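Local coordinates for antigen MTB48, Mycobacterial protein (PDB 4WJ1) that is an ESX-1 type VII secretion-system protein, here its PE- and PPE-containing part, and is probably involved in DNA conjugation, at least in the recipient strain, at residues A[71-76]-A[284-289]; A[13-18]-A[76-81]. All blocks are in the same frame, centred on the assembly; numbering follows the deposited sequence.

Interaction 1 (A[71-76]-A[284-289]); sequences AAAIRA and PSIGGL
Ala-73, Ile-286 and Leu-289 form a small apolar contact in which one methyl of a helix is approached by two branched side chains from a loop. The CB of Ala-73 points toward the loop and meets the CD1 of Ile-286 end to end at 4.1 Å. Ile-286 reaches that far because its long branch is fully stretched: CG1 lies anti to the backbone N (chi1 -166°) and CD1 continues the zigzag. Leu-289 comes to the carbonyl side of the same residue. Its CD1 methyl sits 3.8 Å from the carbonyl O of Ala-73 and, less closely, 4.4 Å from the CB of Ala-73, so it rests more on the helix carbonyl than on the methyl. The second leucine branch is turned to its own segment, with CD2 of Leu-289 4.2 Å from CD1 of Ile-286, and the two loop side chains thus support each other.

The chain bends through Gly-287 and Gly-288, bringing Ile-286 and Leu-289 to the same helix residue. The loop backbone passes close by, the CA of Gly-288 being 6.7 Å from the CA of Ala-73. Further out, Arg-69 NH1 holds the carbonyl of Ile-286, and the hydroxyl of Ser-285 bonds Glu-66. Met-113 packs on Leu-289. The loop following the last helix, 248-272, thus covers helix 40-96 of the PE part, while Ile-286 also packs on Ala-195 of helix 187-230 in the PPE part.

The contact is therefore purely van der Waals at its centre and polar at one flank. About 129 Å² is buried, all three touching residues are shielded from solvent, and the short alanine side chain is consistent with the close approach of the loop, while the hydrogen bonds nearby probably set its position along the helix axis.

Interaction 2 (A[13-18]-A[76-81]); sequences PGLERK and AAAGAY
Leu-15 of helix 12-22 projects toward the 76-81 turns of helix 40-96, and its side chain carries this contact alone. Ala-77 comes first in sequence; its methyl faces the short helix but stays beyond direct touch. One residue on, Ala-78 supplies the closest backbone approach, its CA 6.5 Å from that of Leu-15. Here CB of Ala-78 lies 3.7 Å from CD1 and 4.1 Å from CB of Leu-15, so the methyl sits alongside the leucine stem. Tyr-81 follows, one turn later, and adds its ring edge to the same leucine methyl, the two side chains crossing at about a right angle. Its CD2 is 3.6 Å from CD1 of Leu-15, and that methyl arrives in the ring plane, not over a face. The tyrosine's chi1 of -58° folds the ring back along its helix, where the carbonyl O of Ala-77 stands 3.2 Å above the ring plane, offset toward the rim.

Around this pair, Trp-184 touches Leu-15 and hydrogen-bonds through NE1 to the hydroxyl of Tyr-81, while Tyr-10 stacks on the tyrosine ring. In sequence, Trp-184 begins a WxG motif, and Tyr-81 opens a YxxxE sequence. Their meeting at one end of the helical bundle is consistent with the composite WxG and YxxxD/E export signature of type VII secretion substrates with PE–PPE architecture.

Both contacts are apolar, their centres 11 Å apart on successive turns of helix 40-96, with Ala-76 common to the two segments. All three touching residues of interaction 1 are buried; interaction 2 lies farther from the chain centre, about 30 Å against 23 Å between centres, and its Ala-78 is partly exposed. Interaction 2 joins two helices within the PE part; interaction 1 joins the long helix to the loop that follows helix 248-272. Two loop side chains converge on one alanine in interaction 1, whereas in interaction 2 one leucine methyl meets both an alanine methyl and an aromatic edge. A salt bridge, Arg-75 NE to Glu-16 OE2 at 2.6 Å, ties them.

Interaction 1 (A[71-76]-A[284-289])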
loop_
_atom_site.group_PDB
_atom_site.type_symbol
_atom_site.label_atom_id
_atom_site.label_comp_id
_atom_site.label_asym_id
_atom_site.label_seq_id
_atom_site.Cartn_x
_atom_site.Cartn_y
_atom_site.Cartn_z
ATOM N N ALA A 71 -13.836 12.552 8.511
ATOM C CA ALA A 71 -14.735 13.534 7.899
ATOM C C ALA A 71 -16.079 13.526 8.600
ATOM O O ALA A 71 -16.647 14.567 8.892
ATOM C CB ALA A 71 -14.930 13.256 6.414
ATOM N N ALA A 72 -16.588 12.331 8.859
ATOM C CA ALA A 72 -17.905 12.192 9.432
ATOM C C ALA A 72 -17.899 12.698 10.873
ATOM O O ALA A 72 -18.855 13.326 11.324
ATOM C CB ALA A 72 -18.359 10.745 9.363
ATOM N N ALA A 73 -16.807 12.431 11.576
ATOM C CA ALA A 73 -16.650 12.867 12.955
ATOM C C ALA A 73 -16.628 14.385 13.001
ATOM O O ALA A 73 -17.260 15.000 13.855
ATOM C CB ALA A 73 -15.392 12.292 13.547
ATOM N N ILE A 74 -15.916 14.982 12.050
ATOM C CA ILE A 74 -15.845 16.431 11.946
ATOM C C ILE A 74 -17.234 16.992 11.681
ATOM O O ILE A 74 -17.653 17.952 12.321
ATOM C CB ILE A 74 -14.863 16.860 10.846
ATOM C CG1 ILE A 74 -13.427 16.707 11.347
ATOM C CG2 ILE A 74 -15.086 18.284 10.440
ATOM C CD1 ILE A 74 -12.382 16.745 10.228
ATOM N N ARG A 75 -17.972 16.368 10.768
ATOM C CA ARG A 75 -19.326 16.832 10.490
ATOM C C ARG A 75 -20.267 16.631 11.670
ATOM O O ARG A 75 -21.230 17.382 11.829
ATOM C CB ARG A 75 -19.887 16.136 9.261
ATOM C CG ARG A 75 -19.083 16.461 8.018
ATOM C CD ARG A 75 -19.890 16.320 6.774
ATOM N NE ARG A 75 -19.142 16.876 5.665
ATOM C CZ ARG A 75 -18.402 16.153 4.834
ATOM N NH1 ARG A 75 -18.329 14.833 4.976
ATOM N NH2 ARG A 75 -17.743 16.757 3.858
ATOM N N ALA A 76 -20.004 15.625 12.497
ATOM C CA ALA A 76 -20.862 15.394 13.656
ATOM C C ALA A 76 -20.605 16.509 14.668
ATOM O O ALA A 76 -21.529 17.070 15.251
ATOM C CB ALA A 76 -20.611 14.032 14.254
ATOM N N PRO A 284 -4.964 4.091 11.569
ATOM C CA PRO A 284 -5.574 4.423 12.860
ATOM C C PRO A 284 -7.059 4.703 12.675
ATOM O O PRO A 284 -7.467 5.239 11.639
ATOM C CB PRO A 284 -4.822 5.680 13.296
ATOM C CG PRO A 284 -4.481 6.344 11.992
ATOM C CD PRO A 284 -4.156 5.206 11.041
ATOM N N SER A 285 -7.863 4.326 13.657
ATOM C CA SER A 285 -9.286 4.596 13.585
ATOM C C SER A 285 -9.606 5.645 14.627
ATOM O O SER A 285 -9.312 5.454 15.801
ATOM C CB SER A 285 -10.105 3.319 13.809
ATOM O OG SER A 285 -9.765 2.316 12.861
ATOM N N ILE A 286 -10.175 6.768 14.201
ATOM C CA ILE A 286 -10.591 7.791 15.156
ATOM C C ILE A 286 -11.737 7.263 16.005
ATOM O O ILE A 286 -12.548 6.455 15.543
ATOM C CB ILE A 286 -11.035 9.084 14.457
ATOM C CG1 ILE A 286 -11.127 10.223 15.468
ATOM C CG2 ILE A 286 -12.364 8.875 13.753
ATOM C CD1 ILE A 286 -11.548 11.497 14.872
ATOM N N GLY A 287 -11.807 7.708 17.252
ATOM C CA GLY A 287 -12.870 7.275 18.130
ATOM C C GLY A 287 -14.083 8.172 18.052
ATOM O O GLY A 287 -15.070 7.865 17.389
ATOM N N GLY A 288 -13.998 9.301 18.725
ATOM C CA GLY A 288 -15.126 10.186 18.895
ATOM C C GLY A 288 -14.569 11.392 19.613
ATOM O O GLY A 288 -13.566 11.291 20.311
ATOM N N LEU A 289 -15.211 12.536 19.452
ATOM C CA LEU A 289 -14.627 13.771 19.939
ATOM C C LEU A 289 -15.221 14.160 21.267
ATOM O O LEU A 289 -16.406 13.926 21.505
ATOM C CB LEU A 289 -14.827 14.883 18.913
ATOM C CG LEU A 289 -14.234 14.467 17.560
ATOM C CD1 LEU A 289 -14.556 15.464 16.471
ATOM C CD2 LEU A 289 -12.735 14.306 17.726
#

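Interaction 2 (A[13-18]-A[76-81])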
loop_
_atom_site.group_PDB
_atom_site.type_symbol
_atom_site.label_atom_id
_atom_site.label_comp_id
_atom_site.label_asym_id
_atom_site.label_seq_id
_atom_site.Cartn_x
_atom_site.Cartn_y
_atom_site.Cartn_z
ATOM N N PRO A 13 -17.847 26.732 8.424
ATOM C CA PRO A 13 -17.327 26.454 7.075
ATOM C C PRO A 13 -15.938 25.829 7.096
ATOM O O PRO A 13 -15.660 24.949 6.286
ATOM C CB PRO A 13 -17.279 27.837 6.418
ATOM C CG PRO A 13 -18.314 28.632 7.150
ATOM C CD PRO A 13 -18.282 28.138 8.566
ATOM N N GLY A 14 -15.083 26.275 8.009
ATOM C CA GLY A 14 -13.760 25.697 8.153
ATOM C C GLY A 14 -13.832 24.215 8.468
ATOM O O GLY A 14 -12.980 23.432 8.033
ATOM N N LEU A 15 -14.852 23.817 9.222
ATOM C CA LEU A 15 -15.023 22.408 9.538
ATOM C C LEU A 15 -15.457 21.629 8.287
ATOM O O LEU A 15 -15.002 20.508 8.070
ATOM C CB LEU A 15 -16.023 22.215 10.674
ATOM C CG LEU A 15 -15.669 22.778 12.062
ATOM C CD1 LEU A 15 -16.782 22.491 13.043
ATOM C CD2 LEU A 15 -14.376 22.224 12.597
ATOM N N GLU A 16 -16.324 22.217 7.465
ATOM C CA GLU A 16 -16.675 21.599 6.183
ATOM C C GLU A 16 -15.452 21.410 5.309
ATOM O O GLU A 16 -15.203 20.302 4.840
ATOM C CB GLU A 16 -17.699 22.424 5.410
ATOM C CG GLU A 16 -19.063 21.772 5.294
ATOM C CD GLU A 16 -18.995 20.315 4.902
ATOM O OE1 GLU A 16 -18.405 20.000 3.849
ATOM O OE2 GLU A 16 -19.535 19.477 5.656
ATOM N N ARG A 17 -14.701 22.488 5.087
ATOM C CA ARG A 17 -13.491 22.422 4.270
ATOM C C ARG A 17 -12.617 21.268 4.730
ATOM O O ARG A 17 -12.096 20.522 3.913
ATOM C CB ARG A 17 -12.701 23.740 4.319
ATOM C CG ARG A 17 -13.134 24.796 3.287
ATOM C CD ARG A 17 -12.964 26.253 3.788
ATOM N NE ARG A 17 -11.842 26.436 4.717
ATOM C CZ ARG A 17 -11.668 27.506 5.500
ATOM N NH1 ARG A 17 -12.542 28.508 5.480
ATOM N NH2 ARG A 17 -10.613 27.580 6.305
ATOM N N LYS A 18 -12.488 21.093 6.037
ATOM C CA LYS A 18 -11.632 20.035 6.564
ATOM C C LYS A 18 -12.216 18.648 6.372
ATOM O O LYS A 18 -11.481 17.700 6.088
ATOM C CB LYS A 18 -11.356 20.236 8.044
ATOM C CG LYS A 18 -10.257 19.335 8.543
ATOM C CD LYS A 18 -8.899 19.876 8.118
ATOM C CE LYS A 18 -7.975 18.775 7.661
ATOM N NZ LYS A 18 -7.950 18.692 6.212
ATOM N N ALA A 76 -20.004 15.625 12.497
ATOM C CA ALA A 76 -20.862 15.394 13.656
ATOM C C ALA A 76 -20.605 16.509 14.668
ATOM O O ALA A 76 -21.529 17.070 15.251
ATOM C CB ALA A 76 -20.611 14.032 14.254
ATOM N N ALA A 77 -19.334 16.846 14.844
ATOM C CA ALA A 77 -18.948 17.984 15.658
ATOM C C ALA A 77 -19.636 19.253 15.169
ATOM O O ALA A 77 -20.282 19.956 15.939
ATOM C CB ALA A 77 -17.438 18.157 15.638
ATOM N N ALA A 78 -19.499 19.534 13.881
ATOM C CA ALA A 78 -20.071 20.740 13.291
ATOM C C ALA A 78 -21.570 20.786 13.531
ATOM O O ALA A 78 -22.136 21.850 13.781
ATOM C CB ALA A 78 -19.764 20.809 11.774
ATOM N N GLY A 79 -22.206 19.621 13.472
ATOM C CA GLY A 79 -23.638 19.531 13.702
ATOM C C GLY A 79 -23.961 19.915 15.122
ATOM O O GLY A 79 -24.935 20.617 15.386
ATOM N N ALA A 80 -23.119 19.448 16.036
ATOM C CA ALA A 80 -23.257 19.762 17.454
ATOM C C ALA A 80 -23.029 21.254 17.707
ATOM O O ALA A 80 -23.753 21.871 18.491
ATOM C CB ALA A 80 -22.287 18.920 18.279
ATOM N N TYR A 81 -22.040 21.834 17.030
ATOM C CA TYR A 81 -21.738 23.247 17.232
ATOM C C TYR A 81 -22.866 24.090 16.663
ATOM O O TYR A 81 -23.183 25.162 17.195
ATOM C CB TYR A 81 -20.400 23.636 16.604
ATOM C CG TYR A 81 -19.235 22.823 17.132
ATOM C CD1 TYR A 81 -19.245 22.318 18.423
ATOM C CD2 TYR A 81 -18.133 22.539 16.326
ATOM C CE1 TYR A 81 -18.192 21.568 18.903
ATOM C CE2 TYR A 81 -17.075 21.791 16.797
ATOM C CZ TYR A 81 -17.112 21.304 18.089
ATOM O OH TYR A 81 -16.059 20.557 18.565
#